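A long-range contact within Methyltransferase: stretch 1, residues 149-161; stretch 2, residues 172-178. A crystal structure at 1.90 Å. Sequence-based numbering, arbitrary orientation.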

# COMPACT_ATOMS: atom_id res chain seq x y z
N PHE A 149 4.57 14.42 -3.81
CA PHE A 149 5.76 14.70 -4.61
C PHE A 149 5.97 13.68 -5.73
O PHE A 149 5.80 12.48 -5.53
CB PHE A 149 7.01 14.67 -3.71
CG PHE A 149 6.91 15.53 -2.47
CD1 PHE A 149 6.06 15.17 -1.43
CD2 PHE A 149 7.67 16.68 -2.35
CE1 PHE A 149 5.98 15.95 -0.28
CE2 PHE A 149 7.60 17.47 -1.20
CZ PHE A 149 6.75 17.11 -0.16
N ASP A 150 6.35 14.17 -6.90
CA ASP A 150 6.62 13.30 -8.05
C ASP A 150 7.75 13.95 -8.85
O ASP A 150 7.64 15.11 -9.25
CB ASP A 150 5.39 13.17 -8.94
CG ASP A 150 5.48 11.99 -9.91
OD1 ASP A 150 6.61 11.61 -10.29
OD2 ASP A 150 4.42 11.44 -10.28
N VAL A 151 8.83 13.21 -9.09
CA VAL A 151 9.96 13.75 -9.85
C VAL A 151 9.69 13.73 -11.35
O VAL A 151 10.41 14.35 -12.13
CB VAL A 151 11.25 12.94 -9.58
CG1 VAL A 151 11.59 12.99 -8.09
CG2 VAL A 151 11.07 11.50 -10.03
N ASP A 152 8.63 13.03 -11.75
CA ASP A 152 8.25 12.91 -13.16
C ASP A 152 7.13 13.89 -13.48
O ASP A 152 5.98 13.66 -13.14
CB ASP A 152 7.77 11.48 -13.44
CG ASP A 152 7.52 11.22 -14.92
OD1 ASP A 152 6.91 12.07 -15.59
OD2 ASP A 152 7.93 10.15 -15.41
N GLU A 153 7.47 14.98 -14.17
CA GLU A 153 6.48 16.00 -14.51
C GLU A 153 5.31 15.48 -15.36
O GLU A 153 4.17 15.88 -15.14
CB GLU A 153 7.13 17.17 -15.24
CG GLU A 153 6.19 18.38 -15.39
CD GLU A 153 5.91 19.06 -14.05
OE1 GLU A 153 6.85 19.63 -13.48
OE2 GLU A 153 4.75 19.01 -13.57
N ASN A 154 5.60 14.61 -16.32
CA ASN A 154 4.56 14.07 -17.17
C ASN A 154 3.54 13.29 -16.35
O ASN A 154 2.34 13.42 -16.55
CB ASN A 154 5.15 13.16 -18.25
CG ASN A 154 6.08 13.89 -19.19
OD1 ASN A 154 5.72 14.94 -19.74
ND2 ASN A 154 7.28 13.35 -19.38
N ARG A 155 4.04 12.49 -15.43
CA ARG A 155 3.18 11.69 -14.57
C ARG A 155 2.40 12.61 -13.63
O ARG A 155 1.22 12.40 -13.38
CB ARG A 155 4.03 10.71 -13.76
CG ARG A 155 3.25 9.67 -12.99
CD ARG A 155 4.16 8.53 -12.56
NE ARG A 155 5.30 9.01 -11.78
CZ ARG A 155 6.35 8.27 -11.46
NH1 ARG A 155 6.40 7.00 -11.84
NH2 ARG A 155 7.34 8.78 -10.74
N LEU A 156 3.08 13.64 -13.14
CA LEU A 156 2.45 14.60 -12.24
C LEU A 156 1.30 15.29 -12.97
O LEU A 156 0.24 15.53 -12.40
CB LEU A 156 3.47 15.63 -11.75
CG LEU A 156 3.06 16.57 -10.62
CD1 LEU A 156 4.30 17.22 -10.01
CD2 LEU A 156 2.08 17.62 -11.14
N ARG A 157 1.51 15.61 -14.25
CA ARG A 157 0.48 16.25 -15.05
C ARG A 157 -0.72 15.32 -15.21
O ARG A 157 -1.87 15.76 -15.14
CB ARG A 157 1.02 16.61 -16.43
CG ARG A 157 1.95 17.81 -16.42
CD ARG A 157 2.72 17.90 -17.72
NE ARG A 157 3.53 19.11 -17.78
CZ ARG A 157 4.63 19.24 -18.52
NH1 ARG A 157 5.04 18.21 -19.26
NH2 ARG A 157 5.31 20.38 -18.53
N GLU A 158 -0.44 14.04 -15.42
CA GLU A 158 -1.48 13.03 -15.58
C GLU A 158 -2.30 12.93 -14.30
O GLU A 158 -3.53 12.90 -14.34
CB GLU A 158 -0.83 11.68 -15.90
CG GLU A 158 -1.75 10.48 -15.75
CD GLU A 158 -1.02 9.16 -15.93
OE1 GLU A 158 -0.01 8.93 -15.23
OE2 GLU A 158 -1.45 8.34 -16.78
N THR A 159 -1.60 12.89 -13.17
CA THR A 159 -2.25 12.79 -11.88
C THR A 159 -3.16 13.98 -11.61
O THR A 159 -4.27 13.82 -11.09
CB THR A 159 -1.22 12.67 -10.75
OG1 THR A 159 -0.47 11.46 -10.92
CG2 THR A 159 -1.90 12.64 -9.38
N ARG A 160 -2.70 15.17 -11.97
CA ARG A 160 -3.48 16.38 -11.77
C ARG A 160 -4.80 16.29 -12.53
O ARG A 160 -5.82 16.81 -12.07
CB ARG A 160 -2.68 17.61 -12.20
CG ARG A 160 -3.37 18.94 -11.90
CD ARG A 160 -2.40 20.11 -12.07
NE ARG A 160 -1.44 20.18 -10.97
CZ ARG A 160 -0.29 20.84 -11.03
NH1 ARG A 160 0.06 21.48 -12.14
NH2 ARG A 160 0.52 20.87 -9.97
N LEU A 161 -4.79 15.62 -13.69
CA LEU A 161 -6.02 15.47 -14.47
C LEU A 161 -6.95 14.46 -13.80
O LEU A 161 -8.16 14.64 -13.78
CB LEU A 161 -5.70 14.99 -15.89
CG LEU A 161 -5.09 16.01 -16.85
CD1 LEU A 161 -4.92 15.37 -18.22
CD2 LEU A 161 -5.98 17.24 -16.95
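Stretch 2 (172-178) ILFHSSS

The contact between these stretches illustrates how a strand end can be held on two sides of its course, paired in parallel with a neighbouring strand residue and packed beneath the helix that follows that neighbour. Residues 172-174 of stretch 2 are extended, with phi near -110° and psi between 123° and 141°, and the chain then leaves the strand as a loop through His 175, Ser 176 and Ser 177. Phe 149 and Phe 174 form a parallel bridge, their CA atoms 4.8 Å apart, and the register continues to Val 151 and Ser 176 at the same CA-CA spacing. The bridge is secured by Asp 150 N, which donates to Phe 174 O at 3.1 Å.

Because bridged residues direct their side chains to the same face of the sheet, the two phenylalanines meet there: the edge of Phe 174 approaches the face of Phe 149 in an offset arrangement, with ring planes at 65° and Phe 149 CE2 3.7 Å from Phe 174 CD2. Ser 178 CA lies over a face of the Phe 149 ring, 4.0 Å from its centroid.

Helix 153-161 runs back almost antiparallel to strand 172-174, at 171°, with the axes 9.8 Å apart at their closest. This spacing leaves room for side chains between them, and Leu 173 points toward the helix, its CD1 3.7 Å from Leu 156 CD2 and 4.3 Å from Thr 159 CG2. Water 3 adds a polar link by accepting from both Arg 160 NH2 and Leu 173 N.

At the start of the helix, His 175 closes the contact. Its NE2 donates to Val 151 O at 2.8 Å, while Glu 153 CB sits over the imidazole face, 4.2 Å from the centroid, so polar and apolar contacts converge on one ring.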

# COMPACT_ATOMS: atom_id res chain seq x y z
N ILE A 172 -1.84 19.20 -3.08
CA ILE A 172 -0.82 20.09 -3.63
C ILE A 172 0.28 19.18 -4.16
O ILE A 172 0.83 18.36 -3.41
CB ILE A 172 -0.23 21.02 -2.54
CG1 ILE A 172 -1.32 21.94 -1.98
CG2 ILE A 172 0.90 21.86 -3.14
CD1 ILE A 172 -0.83 22.92 -0.93
N LEU A 173 0.60 19.31 -5.44
CA LEU A 173 1.62 18.47 -6.06
C LEU A 173 2.91 19.22 -6.32
O LEU A 173 2.91 20.25 -6.98
CB LEU A 173 1.10 17.91 -7.39
CG LEU A 173 -0.12 16.99 -7.37
CD1 LEU A 173 -0.59 16.74 -8.80
CD2 LEU A 173 0.23 15.70 -6.67
N PHE A 174 4.02 18.68 -5.82
CA PHE A 174 5.32 19.29 -6.03
C PHE A 174 6.18 18.45 -6.96
O PHE A 174 6.17 17.22 -6.88
CB PHE A 174 6.05 19.47 -4.70
CG PHE A 174 5.40 20.44 -3.76
CD1 PHE A 174 4.81 21.60 -4.24
CD2 PHE A 174 5.41 20.21 -2.39
CE1 PHE A 174 4.24 22.53 -3.38
CE2 PHE A 174 4.85 21.13 -1.51
CZ PHE A 174 4.26 22.29 -2.01
N HIS A 175 6.93 19.11 -7.82
CA HIS A 175 7.81 18.42 -8.75
C HIS A 175 9.15 18.27 -8.05
O HIS A 175 10.08 19.06 -8.29
CB HIS A 175 8.00 19.23 -10.04
CG HIS A 175 8.82 18.52 -11.07
ND1 HIS A 175 9.53 19.20 -12.04
CD2 HIS A 175 9.03 17.21 -11.29
CE1 HIS A 175 10.15 18.32 -12.81
NE2 HIS A 175 9.87 17.11 -12.38
N SER A 176 9.25 17.27 -7.19
CA SER A 176 10.45 17.02 -6.42
C SER A 176 10.30 15.65 -5.76
O SER A 176 9.25 15.03 -5.86
CB SER A 176 10.61 18.11 -5.35
OG SER A 176 11.69 17.85 -4.46
N SER A 177 11.36 15.19 -5.09
CA SER A 177 11.32 13.91 -4.39
C SER A 177 10.78 14.15 -2.99
O SER A 177 11.05 15.20 -2.40
CB SER A 177 12.73 13.32 -4.30
OG SER A 177 12.78 12.25 -3.37
N SER A 178 10.03 13.20 -2.45
CA SER A 178 9.48 13.38 -1.11
C SER A 178 10.58 13.46 -0.05
O SER A 178 10.33 13.82 1.09
CB SER A 178 8.51 12.24 -0.77
OG SER A 178 9.14 10.98 -0.86
O HOH W 1 8.55 11.42 -4.35
O HOH W 2 10.28 15.64 -14.89
O HOH W 3 -0.94 20.84 -7.45